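Local coordinates for protein UDP-L-Rhamnose Synthase (Acanthamoeba polyphaga mimivirus, PDB 7JID) that probably makes UDP-L-rhamnose as an NADP-dependent oxidoreductase with a Rossmann-type fold, holding NADP and the UDP-sugar in adjoining pockets, at residues L107-I112 and S137-V142; I162-T167 and R173-K178; Y182-S187 and R246-A251. All coordinates share one frame; numbering follows the deposited sequence.

Contact 1: residues L107-I112 and S137-V142; sequences LGTGCI and SSYSVV. With AWU ([[(2~{R},3~{S},4~{R},5~{R})-5-[2,4-bis(oxidanylidene)pyrimidin-1-yl]-3,4-bis(oxidanyl)oxolan-2-yl]methoxy-oxidanyl-phosphoryl] [(2~{R},3~{R},4~{R},5~{R},6~{S})-6-methyl-3,4,5-tris(oxidanyl)oxan-2-yl] hydrogen phosphate), chain C.
T109 and Y139 reach toward each other from opposite directions and meet at one hydroxyl of the bound sugar. Starting from the threonine backbone, CB of T109 lies 3.7 Å from OH of Y139. CG2 then packs obliquely against the tyrosine ring, 3.8 Å from OH of Y139. The other branch, OG1, stands opposite the backbone N (chi1 -177°) and points to the sugar, 2.8 Å from O4' of AWU. There it hydrogen-bonds, with either hydroxyl a possible donor. The same OG1 accepts from C111 N at 3.0 Å, a nearly straight bond (166°) that closes an ST turn and fixes the threonine's rotation. A threonine suits the place because one branch is polar and the other apolar. Y139 OH hydrogen-bonds to O4' of AWU at 2.8 Å, again with either as donor, and O4' sits at the ring edge near its plane. Beside them, SG of C111 comes within 3.1 Å of O3' of AWU. The backbone carbonyl of C111 is tied to the helix: S140 OG donates to C111 O over a short 2.6 Å, approaching nearly along the C=O axis. At the helix start, S137 OG accepts from S140 N at 3.0 Å, an N-cap bond. The small S140 lets this first turn lie close to the loop, a buried join. K143, one turn after Y139, touches T109 and completes the YxxxK sequence pattern of short-chain dehydrogenase/reductases. With NADP touching Y139 too, the site has the look of that family's active centre.

Contact 2: residues I162-T167 and R173-K178; sequences IRMPIT and RSFITK. With AWU ([[(2~{R},3~{S},4~{R},5~{R})-5-[2,4-bis(oxidanylidene)pyrimidin-1-yl]-3,4-bis(oxidanyl)oxolan-2-yl]methoxy-oxidanyl-phosphoryl] [(2~{R},3~{R},4~{R},5~{R},6~{S})-6-methyl-3,4,5-tris(oxidanyl)oxan-2-yl] hydrogen phosphate), chain C.
The end-to-end directions of residues 164-167 and 173-176 differ by 85°, with CA of I166 4.9 Å from CA of S174. Two hydrogen bonds pin this crossing. F175 N, in the first turn of the helix, donates to P165 O at 3.0 Å, and T167 N gives an almost straight bond (174°) to S174 OG at 3.2 Å. S174 thus stands at the N-cap position yet spends its hydroxyl on the loop as acceptor, while its proton goes to a water that donates in turn to T167 O. A second water donates to both P165 O and R173 O, linking a carbonyl of each segment. The side chains then close over the crossing. The CG of F175 stands trans to its own N (chi1 178°), which lays the ring alongside M164. CB of M164 touches CD1 of F175 at 3.5 Å, and the flexible thioether adds an oblique Met-aromatic contact. Branched I166 meets both neighbours, its CG1 against CB of F175 and its CG2 3.7 Å from CD1 of I176, while helix 277-287 packs on both isoleucines. Toward the ligand, M164 N donates to O3' of AWU at 2.9 Å. CE1 of F175 rests against the ribose of AWU. K178, long enough to reach across from the helix, donates from NZ to O3A of AWU at 2.8 Å and also to O2A, its positive charge matching the diphosphate. Loop and helix together form a wall of the UDP-sugar pocket, from the rhamnose to the diphosphate and ribose.

Contact 3: residues Y182-S187 and R246-A251; sequences YSRICS and REQQLA. With AWU ([[(2~{R},3~{S},4~{R},5~{R})-5-[2,4-bis(oxidanylidene)pyrimidin-1-yl]-3,4-bis(oxidanyl)oxolan-2-yl]methoxy-oxidanyl-phosphoryl] [(2~{R},3~{R},4~{R},5~{R},6~{S})-6-methyl-3,4,5-tris(oxidanyl)oxan-2-yl] hydrogen phosphate), chain C; EDO (1,2-ethanediol), chain J; EDO (1,2-ethanediol), chain I.
Van der Waals contact joins the protein parts directly: CB of C186 lies 3.3 Å from NE2 of Q249, and its sulfur reaches the helix start, SG of C186 being 3.6 Å from R246 N. With SG anti to the backbone N (chi1 -177°), the thiol is sent to that first turn; a small, polarisable group suits so close an approach to backbone. No hydrogen bond crosses between the segments. R184 and Q248 do come close at the outer side, NH1 of R184 standing 3.1 Å from NE2 of Q248, but both are donors. NE2 sits at the guanidinium edge and the two planes are 84° apart. S245 N holds OE1 of Q248, which leaves NE2 facing the arginine; the approach is probably unfavourable as a polar pair. R246 turns its charge elsewhere, to salt bridges with E114 and D256, while its backbone N donates to an ethanediol molecule probably left from crystallisation.

Hydrogen bonds run instead through the nucleotide. AWU N3 donates to R184 O at 2.8 Å, and C186 N donates to AWU O2 at 2.9 Å, so backbone groups two residues apart, at and just after the short strand 184-185, pair with the edge of the base. From the helix, the extended side chain of Q249 brings NE2 to 2.6 Å from O2C of AWU, on the ribose. Y182 OH donates to O2A of AWU at an improbably short 2.4 Å, a length best treated with caution.

An aromatic contact completes the set: Y182 offers one ring face to the uracil, whose C5 lies above it and toward the rim. The chemistry is consistent with recognition of uracil by its N3-H and O2, a pattern cytosine would not match at N3, while Q249 holds the ribose hydroxyl; this selectivity is inferred.

In the fold
Along the chain the three contacts follow in series, and all touch the same UDP-rhamnose molecule. Contact 1 joins strand 103-109 to helix 138-150 in the Rossmann-type part. Strand 157-162, its neighbour in the six-stranded parallel sheet, leads into contact 2; the centres are about 15 Å apart, and a probable hydrogen bond from G110 N to I162 O links them. Helix 175-181 of contact 2 runs on to strand 184-185 of contact 3, with centres about 17 Å apart. Contacts 1 and 3, about 20 Å apart between centres, do not touch. Together they follow the ligand from sugar, near NADP, through diphosphate to uracil.

Contact 1: residues L107-I112 and S137-V142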
loop_
_atom_site.group_PDB
_atom_site.type_symbol
_atom_site.label_atom_id
_atom_site.label_comp_id
_atom_site.label_asym_id
_atom_site.label_seq_id
_atom_site.Cartn_x
_atom_site.Cartn_y
_atom_site.Cartn_z
ATOM N N LEU A 107 0.301 8.648 14.132
ATOM C CA LEU A 107 0.998 7.701 15.050
ATOM C C LEU A 107 1.313 6.431 14.276
ATOM O O LEU A 107 0.369 5.688 13.934
ATOM C CB LEU A 107 0.159 7.407 16.283
ATOM C CG LEU A 107 0.959 6.764 17.429
ATOM C CD1 LEU A 107 2.185 7.570 17.809
ATOM C CD2 LEU A 107 0.070 6.591 18.654
ATOM N N GLY A 108 2.578 6.300 13.843
ATOM C CA GLY A 108 3.060 5.138 13.084
ATOM C C GLY A 108 3.769 4.152 13.989
ATOM O O GLY A 108 3.412 3.952 15.145
ATOM N N THR A 109 4.766 3.515 13.415
ATOM C CA THR A 109 5.473 2.412 14.084
ATOM C C THR A 109 6.947 2.408 13.715
ATOM O O THR A 109 7.289 2.678 12.548
ATOM C CB THR A 109 4.778 1.077 13.788
ATOM O OG1 THR A 109 5.467 0.069 14.528
ATOM C CG2 THR A 109 4.783 0.746 12.309
ATOM N N GLY A 110 7.766 2.002 14.697
ATOM C CA GLY A 110 9.170 1.690 14.421
ATOM C C GLY A 110 9.381 0.194 14.230
ATOM O O GLY A 110 10.553 -0.165 14.049
ATOM N N CYS A 111 8.323 -0.622 14.118
ATOM C CA CYS A 111 8.457 -2.087 13.851
ATOM C C CYS A 111 8.670 -2.345 12.350
ATOM O O CYS A 111 8.062 -3.243 11.801
ATOM C CB CYS A 111 7.304 -2.825 14.491
ATOM S SG CYS A 111 7.574 -2.792 16.291
ATOM N N ILE A 112 9.536 -1.550 11.717
ATOM C CA ILE A 112 9.846 -1.626 10.257
ATOM C C ILE A 112 11.335 -1.884 10.087
ATOM O O ILE A 112 11.807 -1.909 8.937
ATOM C CB ILE A 112 9.385 -0.314 9.598
ATOM C CG1 ILE A 112 10.151 0.892 10.133
ATOM C CG2 ILE A 112 7.873 -0.179 9.829
ATOM C CD1 ILE A 112 9.755 2.206 9.526
ATOM N N SER A 137 6.554 -9.600 8.998
ATOM C CA SER A 137 5.098 -9.675 9.258
ATOM C C SER A 137 4.421 -8.845 8.152
ATOM O O SER A 137 5.012 -7.850 7.661
ATOM C CB SER A 137 4.701 -9.205 10.623
ATOM O OG SER A 137 4.955 -7.810 10.759
ATOM N N SER A 138 3.181 -9.153 7.830
ATOM C CA SER A 138 2.415 -8.383 6.822
ATOM C C SER A 138 2.170 -6.965 7.345
ATOM O O SER A 138 2.274 -5.984 6.553
ATOM C CB SER A 138 1.156 -9.097 6.435
ATOM O OG SER A 138 1.492 -10.289 5.709
ATOM N N TYR A 139 1.938 -6.854 8.654
ATOM C CA TYR A 139 1.806 -5.542 9.364
ATOM C C TYR A 139 3.045 -4.702 9.097
ATOM O O TYR A 139 2.988 -3.529 8.665
ATOM C CB TYR A 139 1.691 -5.729 10.866
ATOM C CG TYR A 139 1.687 -4.436 11.646
ATOM C CD1 TYR A 139 0.547 -3.641 11.726
ATOM C CD2 TYR A 139 2.805 -4.045 12.357
ATOM C CE1 TYR A 139 0.560 -2.459 12.452
ATOM C CE2 TYR A 139 2.820 -2.868 13.107
ATOM C CZ TYR A 139 1.681 -2.089 13.166
ATOM O OH TYR A 139 1.708 -0.927 13.908
ATOM N N SER A 140 4.219 -5.282 9.356
ATOM C CA SER A 140 5.482 -4.525 9.297
ATOM C C SER A 140 5.742 -4.115 7.848
ATOM O O SER A 140 6.213 -2.991 7.571
ATOM C CB SER A 140 6.644 -5.262 9.888
ATOM O OG SER A 140 6.545 -5.292 11.304
ATOM N N VAL A 141 5.389 -4.988 6.918
ATOM C CA VAL A 141 5.595 -4.713 5.469
ATOM C C VAL A 141 4.758 -3.503 5.052
ATOM O O VAL A 141 5.308 -2.540 4.502
ATOM C CB VAL A 141 5.244 -5.931 4.626
ATOM C CG1 VAL A 141 5.251 -5.516 3.156
ATOM C CG2 VAL A 141 6.260 -7.041 4.879
ATOM N N VAL A 142 3.479 -3.527 5.358
ATOM C CA VAL A 142 2.553 -2.444 4.943
ATOM C C VAL A 142 2.955 -1.155 5.661
ATOM O O VAL A 142 3.059 -0.112 5.005
ATOM C CB VAL A 142 1.096 -2.840 5.193
ATOM C CG1 VAL A 142 0.163 -1.638 5.001
ATOM C CG2 VAL A 142 0.707 -3.971 4.266
HETATM P PA AWU C . 2.740 -9.381 20.347
HETATM O O1A AWU C . 2.570 -10.439 19.325
HETATM O O2A AWU C . 1.879 -9.439 21.597
HETATM O O3A AWU C . 2.418 -7.845 19.906
HETATM P PB AWU C . 2.455 -7.227 18.378
HETATM O O1B AWU C . 3.753 -7.518 17.585
HETATM O O2B AWU C . 1.094 -7.528 17.712
HETATM O O3B AWU C . 2.544 -5.685 18.798
HETATM C "C5'" AWU C . 1.899 -2.725 16.808
HETATM O "O5'" AWU C . 1.787 -3.757 17.769
HETATM C "C4'" AWU C . 3.048 -1.805 17.180
HETATM O "O4'" AWU C . 3.315 -0.836 16.141
HETATM C "C3'" AWU C . 4.277 -2.629 17.381
HETATM O "O3'" AWU C . 5.240 -1.819 18.001
HETATM C "C2'" AWU C . 4.065 -3.800 18.335
HETATM C "C1'" AWU C . 2.861 -4.566 18.008
HETATM N N1 AWU C . 6.104 -12.606 22.636
HETATM C C2 AWU C . 6.640 -13.555 23.489
HETATM O O2 AWU C . 7.642 -13.277 24.180
HETATM N N3 AWU C . 5.967 -14.738 23.653
HETATM C C4 AWU C . 4.885 -15.061 22.896
HETATM O O4 AWU C . 4.299 -16.182 23.132
HETATM C C5 AWU C . 4.334 -14.096 22.052
HETATM C C6 AWU C . 5.012 -12.899 21.842
HETATM C C1C AWU C . 6.788 -11.296 22.441
HETATM C C2C AWU C . 7.024 -10.851 20.997
HETATM C C3C AWU C . 7.033 -9.308 21.142
HETATM C C4C AWU C . 6.066 -9.113 22.266
HETATM C C5C AWU C . 4.716 -8.551 21.874
HETATM C "C6'" AWU C . 0.545 -2.018 16.843
HETATM O "O2'" AWU C . 3.797 -3.266 19.615
HETATM O O2C AWU C . 8.272 -11.339 20.574
HETATM O O3C AWU C . 8.290 -8.852 21.608
HETATM O O4C AWU C . 5.803 -10.376 22.863
HETATM O O5C AWU C . 4.244 -9.360 20.772
#

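Contact 2: residues I162-T167 and R173-K178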
loop_
_atom_site.group_PDB
_atom_site.type_symbol
_atom_site.label_atom_id
_atom_site.label_comp_id
_atom_site.label_asym_id
_atom_site.label_seq_id
_atom_site.Cartn_x
_atom_site.Cartn_y
_atom_site.Cartn_z
ATOM N N ILE A 162 6.318 4.826 17.190
ATOM C CA ILE A 162 6.316 4.183 18.530
ATOM C C ILE A 162 6.611 2.692 18.328
ATOM O O ILE A 162 6.386 2.175 17.221
ATOM C CB ILE A 162 5.013 4.424 19.300
ATOM C CG1 ILE A 162 3.801 3.889 18.532
ATOM C CG2 ILE A 162 4.902 5.898 19.663
ATOM C CD1 ILE A 162 2.621 3.627 19.450
ATOM N N ARG A 163 7.029 2.063 19.392
ATOM C CA ARG A 163 7.132 0.591 19.410
ATOM C C ARG A 163 6.646 0.051 20.729
ATOM O O ARG A 163 6.927 0.660 21.782
ATOM C CB ARG A 163 8.566 0.135 19.199
ATOM C CG ARG A 163 9.156 0.595 17.887
ATOM C CD ARG A 163 10.532 -0.005 17.617
ATOM N NE ARG A 163 10.438 -1.436 17.343
ATOM C CZ ARG A 163 11.068 -2.430 17.968
ATOM N NH1 ARG A 163 11.714 -2.234 19.096
ATOM N NH2 ARG A 163 10.939 -3.658 17.530
ATOM N N MET A 164 6.101 -1.157 20.701
ATOM C CA MET A 164 5.832 -1.942 21.937
ATOM C C MET A 164 5.317 -1.026 23.046
ATOM O O MET A 164 5.839 -0.972 24.181
ATOM C CB MET A 164 7.113 -2.633 22.393
ATOM C CG MET A 164 7.633 -3.529 21.273
ATOM S SD MET A 164 9.240 -4.217 21.603
ATOM C CE MET A 164 9.326 -5.457 20.317
ATOM N N PRO A 165 4.227 -0.264 22.780
ATOM C CA PRO A 165 3.779 0.718 23.751
ATOM C C PRO A 165 3.350 0.128 25.098
ATOM O O PRO A 165 2.755 -0.959 25.143
ATOM C CB PRO A 165 2.563 1.379 23.102
ATOM C CG PRO A 165 2.175 0.482 21.969
ATOM C CD PRO A 165 3.456 -0.231 21.531
ATOM N N ILE A 166 3.728 0.827 26.180
ATOM C CA ILE A 166 3.523 0.426 27.598
ATOM C C ILE A 166 2.706 1.503 28.316
ATOM O O ILE A 166 2.939 2.676 28.046
ATOM C CB ILE A 166 4.878 0.243 28.280
ATOM C CG1 ILE A 166 5.655 -0.960 27.727
ATOM C CG2 ILE A 166 4.741 0.146 29.798
ATOM C CD1 ILE A 166 7.127 -0.871 27.987
ATOM N N THR A 167 1.731 1.095 29.103
ATOM C CA THR A 167 1.057 1.996 30.062
ATOM C C THR A 167 1.203 1.442 31.472
ATOM O O THR A 167 1.346 0.206 31.622
ATOM C CB THR A 167 -0.414 2.193 29.678
ATOM O OG1 THR A 167 -1.033 0.903 29.579
ATOM C CG2 THR A 167 -0.555 3.003 28.404
ATOM N N ARG A 173 -3.742 -4.381 25.274
ATOM C CA ARG A 173 -2.855 -3.804 24.235
ATOM C C ARG A 173 -1.450 -3.480 24.790
ATOM O O ARG A 173 -0.501 -3.360 23.969
ATOM C CB ARG A 173 -3.491 -2.535 23.650
ATOM C CG ARG A 173 -4.820 -2.720 22.914
ATOM C CD ARG A 173 -4.713 -3.217 21.471
ATOM N NE ARG A 173 -4.540 -4.668 21.393
ATOM C CZ ARG A 173 -5.487 -5.571 21.647
ATOM N NH1 ARG A 173 -6.702 -5.187 22.004
ATOM N NH2 ARG A 173 -5.231 -6.869 21.533
ATOM N N SER A 174 -1.311 -3.290 26.105
ATOM C CA SER A 174 -0.060 -2.833 26.754
ATOM C C SER A 174 0.991 -3.947 26.749
ATOM O O SER A 174 0.702 -5.087 27.115
ATOM C CB SER A 174 -0.286 -2.335 28.140
ATOM O OG SER A 174 0.940 -2.002 28.755
ATOM N N PHE A 175 2.203 -3.630 26.314
ATOM C CA PHE A 175 3.282 -4.642 26.151
ATOM C C PHE A 175 3.476 -5.423 27.456
ATOM O O PHE A 175 3.660 -6.637 27.390
ATOM C CB PHE A 175 4.565 -3.937 25.706
ATOM C CG PHE A 175 5.768 -4.815 25.541
ATOM C CD1 PHE A 175 6.047 -5.384 24.307
ATOM C CD2 PHE A 175 6.635 -5.014 26.608
ATOM C CE1 PHE A 175 7.201 -6.139 24.161
ATOM C CE2 PHE A 175 7.763 -5.824 26.467
ATOM C CZ PHE A 175 8.032 -6.372 25.242
ATOM N N ILE A 176 3.520 -4.761 28.611
ATOM C CA ILE A 176 3.777 -5.438 29.910
ATOM C C ILE A 176 2.607 -6.381 30.198
ATOM O O ILE A 176 2.878 -7.561 30.550
ATOM C CB ILE A 176 4.018 -4.438 31.043
ATOM C CG1 ILE A 176 5.308 -3.654 30.799
ATOM C CG2 ILE A 176 4.000 -5.146 32.387
ATOM C CD1 ILE A 176 5.734 -2.747 31.936
ATOM N N THR A 177 1.366 -5.932 30.020
ATOM C CA THR A 177 0.193 -6.840 30.227
ATOM C C THR A 177 0.375 -8.084 29.356
ATOM O O THR A 177 0.143 -9.247 29.829
ATOM C CB THR A 177 -1.138 -6.151 29.916
ATOM O OG1 THR A 177 -1.098 -4.900 30.600
ATOM C CG2 THR A 177 -2.321 -6.986 30.366
ATOM N N LYS A 178 0.711 -7.870 28.098
ATOM C CA LYS A 178 0.854 -8.993 27.150
ATOM C C LYS A 178 1.945 -9.935 27.649
ATOM O O LYS A 178 1.650 -11.152 27.740
ATOM C CB LYS A 178 1.081 -8.463 25.724
ATOM C CG LYS A 178 -0.203 -7.874 25.158
ATOM C CD LYS A 178 -0.260 -7.706 23.682
ATOM C CE LYS A 178 0.727 -6.676 23.230
ATOM N NZ LYS A 178 0.758 -6.604 21.751
HETATM P PA AWU C . 2.740 -9.381 20.347
HETATM O O1A AWU C . 2.570 -10.439 19.325
HETATM O O2A AWU C . 1.879 -9.439 21.597
HETATM O O3A AWU C . 2.418 -7.845 19.906
HETATM P PB AWU C . 2.455 -7.227 18.378
HETATM O O1B AWU C . 3.753 -7.518 17.585
HETATM O O2B AWU C . 1.094 -7.528 17.712
HETATM O O3B AWU C . 2.544 -5.685 18.798
HETATM C "C5'" AWU C . 1.899 -2.725 16.808
HETATM O "O5'" AWU C . 1.787 -3.757 17.769
HETATM C "C4'" AWU C . 3.048 -1.805 17.180
HETATM O "O4'" AWU C . 3.315 -0.836 16.141
HETATM C "C3'" AWU C . 4.277 -2.629 17.381
HETATM O "O3'" AWU C . 5.240 -1.819 18.001
HETATM C "C2'" AWU C . 4.065 -3.800 18.335
HETATM C "C1'" AWU C . 2.861 -4.566 18.008
HETATM N N1 AWU C . 6.104 -12.606 22.636
HETATM C C2 AWU C . 6.640 -13.555 23.489
HETATM O O2 AWU C . 7.642 -13.277 24.180
HETATM N N3 AWU C . 5.967 -14.738 23.653
HETATM C C4 AWU C . 4.885 -15.061 22.896
HETATM O O4 AWU C . 4.299 -16.182 23.132
HETATM C C5 AWU C . 4.334 -14.096 22.052
HETATM C C6 AWU C . 5.012 -12.899 21.842
HETATM C C1C AWU C . 6.788 -11.296 22.441
HETATM C C2C AWU C . 7.024 -10.851 20.997
HETATM C C3C AWU C . 7.033 -9.308 21.142
HETATM C C4C AWU C . 6.066 -9.113 22.266
HETATM C C5C AWU C . 4.716 -8.551 21.874
HETATM C "C6'" AWU C . 0.545 -2.018 16.843
HETATM O "O2'" AWU C . 3.797 -3.266 19.615
HETATM O O2C AWU C . 8.272 -11.339 20.574
HETATM O O3C AWU C . 8.290 -8.852 21.608
HETATM O O4C AWU C . 5.803 -10.376 22.863
HETATM O O5C AWU C . 4.244 -9.360 20.772
HETATM O O HOH W 1 1.941 -2.812 23.097
HETATM O O HOH W 2 0.940 -2.653 31.286
#

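Contact 3: residues Y182-S187 and R246-A251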
loop_
_atom_site.group_PDB
_atom_site.type_symbol
_atom_site.label_atom_id
_atom_site.label_comp_id
_atom_site.label_asym_id
_atom_site.label_seq_id
_atom_site.Cartn_x
_atom_site.Cartn_y
_atom_site.Cartn_z
ATOM N N TYR A 182 2.054 -14.353 28.693
ATOM C CA TYR A 182 2.634 -15.302 27.712
ATOM C C TYR A 182 3.358 -16.427 28.468
ATOM O O TYR A 182 4.171 -16.132 29.347
ATOM C CB TYR A 182 3.557 -14.583 26.717
ATOM C CG TYR A 182 2.858 -13.706 25.703
ATOM C CD1 TYR A 182 1.567 -13.959 25.271
ATOM C CD2 TYR A 182 3.510 -12.610 25.147
ATOM C CE1 TYR A 182 0.927 -13.135 24.350
ATOM C CE2 TYR A 182 2.872 -11.767 24.252
ATOM C CZ TYR A 182 1.586 -12.036 23.816
ATOM O OH TYR A 182 0.924 -11.238 22.898
ATOM N N SER A 183 3.008 -17.674 28.150
ATOM C CA SER A 183 3.611 -18.917 28.706
ATOM C C SER A 183 5.125 -18.911 28.520
ATOM O O SER A 183 5.825 -19.360 29.439
ATOM C CB SER A 183 3.012 -20.147 28.068
ATOM O OG SER A 183 1.623 -20.233 28.384
ATOM N N ARG A 184 5.611 -18.484 27.355
ATOM C CA ARG A 184 7.051 -18.450 27.037
ATOM C C ARG A 184 7.406 -17.055 26.510
ATOM O O ARG A 184 6.574 -16.473 25.769
ATOM C CB ARG A 184 7.435 -19.546 26.033
ATOM C CG ARG A 184 7.208 -20.955 26.569
ATOM C CD ARG A 184 8.007 -21.994 25.795
ATOM N NE ARG A 184 7.404 -22.147 24.496
ATOM C CZ ARG A 184 7.967 -22.699 23.423
ATOM N NH1 ARG A 184 9.202 -23.161 23.427
ATOM N NH2 ARG A 184 7.257 -22.748 22.316
ATOM N N ILE A 185 8.596 -16.599 26.893
ATOM C CA ILE A 185 9.067 -15.216 26.616
ATOM C C ILE A 185 10.259 -15.326 25.688
ATOM O O ILE A 185 11.237 -15.988 26.037
ATOM C CB ILE A 185 9.431 -14.522 27.936
ATOM C CG1 ILE A 185 8.215 -14.412 28.871
ATOM C CG2 ILE A 185 10.082 -13.183 27.664
ATOM C CD1 ILE A 185 7.060 -13.597 28.355
ATOM N N CYS A 186 10.175 -14.634 24.550
ATOM C CA CYS A 186 11.316 -14.435 23.652
ATOM C C CYS A 186 11.992 -13.138 24.076
ATOM O O CYS A 186 11.473 -12.072 23.705
ATOM C CB CYS A 186 10.886 -14.450 22.192
ATOM S SG CYS A 186 12.286 -14.284 21.090
ATOM N N SER A 187 13.027 -13.212 24.934
ATOM C CA SER A 187 13.639 -11.985 25.507
ATOM C C SER A 187 14.668 -11.400 24.534
ATOM O O SER A 187 15.739 -11.988 24.290
ATOM C CB SER A 187 14.234 -12.199 26.886
ATOM O OG SER A 187 14.699 -10.994 27.483
ATOM N N ARG A 246 14.015 -16.931 19.321
ATOM C CA ARG A 246 13.357 -16.330 18.114
ATOM C C ARG A 246 12.785 -17.427 17.203
ATOM O O ARG A 246 11.669 -17.278 16.716
ATOM C CB ARG A 246 14.422 -15.497 17.394
ATOM C CG ARG A 246 13.912 -14.776 16.162
ATOM C CD ARG A 246 13.293 -13.461 16.520
ATOM N NE ARG A 246 12.996 -12.717 15.285
ATOM C CZ ARG A 246 13.732 -11.746 14.763
ATOM N NH1 ARG A 246 14.895 -11.377 15.282
ATOM N NH2 ARG A 246 13.300 -11.152 13.667
ATOM N N GLU A 247 13.554 -18.511 16.995
ATOM C CA GLU A 247 13.178 -19.656 16.111
ATOM C C GLU A 247 12.011 -20.435 16.737
ATOM O O GLU A 247 11.058 -20.775 16.010
ATOM C CB GLU A 247 14.427 -20.518 15.891
ATOM C CG GLU A 247 15.550 -19.819 15.136
ATOM C CD GLU A 247 16.337 -18.721 15.867
ATOM O OE1 GLU A 247 16.535 -18.820 17.135
ATOM O OE2 GLU A 247 16.681 -17.691 15.181
ATOM N N GLN A 248 12.055 -20.725 18.034
ATOM C CA GLN A 248 10.920 -21.363 18.750
ATOM C C GLN A 248 9.668 -20.494 18.599
ATOM O O GLN A 248 8.573 -21.039 18.359
ATOM C CB GLN A 248 11.246 -21.561 20.226
ATOM C CG GLN A 248 12.062 -22.819 20.491
ATOM C CD GLN A 248 12.527 -22.846 21.930
ATOM O OE1 GLN A 248 13.214 -21.940 22.384
ATOM N NE2 GLN A 248 12.108 -23.865 22.683
ATOM N N GLN A 249 9.823 -19.167 18.771
ATOM C CA GLN A 249 8.664 -18.253 18.676
ATOM C C GLN A 249 8.099 -18.255 17.244
ATOM O O GLN A 249 6.887 -18.264 17.123
ATOM C CB GLN A 249 9.102 -16.843 19.069
ATOM C CG GLN A 249 7.952 -15.849 19.058
ATOM C CD GLN A 249 8.426 -14.427 19.291
ATOM O OE1 GLN A 249 9.139 -13.828 18.469
ATOM N NE2 GLN A 249 8.124 -13.930 20.470
ATOM N N LEU A 250 8.953 -18.179 16.235
ATOM C CA LEU A 250 8.527 -18.108 14.812
ATOM C C LEU A 250 7.602 -19.292 14.535
ATOM O O LEU A 250 6.660 -19.144 13.766
ATOM C CB LEU A 250 9.751 -18.094 13.898
ATOM C CG LEU A 250 9.448 -17.854 12.416
ATOM C CD1 LEU A 250 8.828 -16.484 12.213
ATOM C CD2 LEU A 250 10.720 -17.959 11.597
ATOM N N ALA A 251 7.876 -20.458 15.137
ATOM C CA ALA A 251 7.113 -21.686 14.833
ATOM C C ALA A 251 5.687 -21.640 15.378
ATOM O O ALA A 251 4.801 -22.325 14.800
ATOM C CB ALA A 251 7.861 -22.878 15.362
HETATM P PA AWU C . 2.740 -9.381 20.347
HETATM O O1A AWU C . 2.570 -10.439 19.325
HETATM O O2A AWU C . 1.879 -9.439 21.597
HETATM O O3A AWU C . 2.418 -7.845 19.906
HETATM P PB AWU C . 2.455 -7.227 18.378
HETATM O O1B AWU C . 3.753 -7.518 17.585
HETATM O O2B AWU C . 1.094 -7.528 17.712
HETATM O O3B AWU C . 2.544 -5.685 18.798
HETATM C "C5'" AWU C . 1.899 -2.725 16.808
HETATM O "O5'" AWU C . 1.787 -3.757 17.769
HETATM C "C4'" AWU C . 3.048 -1.805 17.180
HETATM O "O4'" AWU C . 3.315 -0.836 16.141
HETATM C "C3'" AWU C . 4.277 -2.629 17.381
HETATM O "O3'" AWU C . 5.240 -1.819 18.001
HETATM C "C2'" AWU C . 4.065 -3.800 18.335
HETATM C "C1'" AWU C . 2.861 -4.566 18.008
HETATM N N1 AWU C . 6.104 -12.606 22.636
HETATM C C2 AWU C . 6.640 -13.555 23.489
HETATM O O2 AWU C . 7.642 -13.277 24.180
HETATM N N3 AWU C . 5.967 -14.738 23.653
HETATM C C4 AWU C . 4.885 -15.061 22.896
HETATM O O4 AWU C . 4.299 -16.182 23.132
HETATM C C5 AWU C . 4.334 -14.096 22.052
HETATM C C6 AWU C . 5.012 -12.899 21.842
HETATM C C1C AWU C . 6.788 -11.296 22.441
HETATM C C2C AWU C . 7.024 -10.851 20.997
HETATM C C3C AWU C . 7.033 -9.308 21.142
HETATM C C4C AWU C . 6.066 -9.113 22.266
HETATM C C5C AWU C . 4.716 -8.551 21.874
HETATM C "C6'" AWU C . 0.545 -2.018 16.843
HETATM O "O2'" AWU C . 3.797 -3.266 19.615
HETATM O O2C AWU C . 8.272 -11.339 20.574
HETATM O O3C AWU C . 8.290 -8.852 21.608
HETATM O O4C AWU C . 5.803 -10.376 22.863
HETATM O O5C AWU C . 4.244 -9.360 20.772
HETATM C C1 EDO J . 16.730 -14.802 20.813
HETATM O O1 EDO J . 16.610 -16.045 20.157
HETATM C C2 EDO J . 15.953 -14.669 22.097
HETATM O O2 EDO J . 16.494 -15.301 23.240
HETATM C C1 EDO I . 5.382 -14.534 31.956
HETATM O O1 EDO I . 5.328 -15.892 31.549
HETATM C C2 EDO I . 5.327 -14.419 33.446
HETATM O O2 EDO I . 3.995 -14.296 33.936
#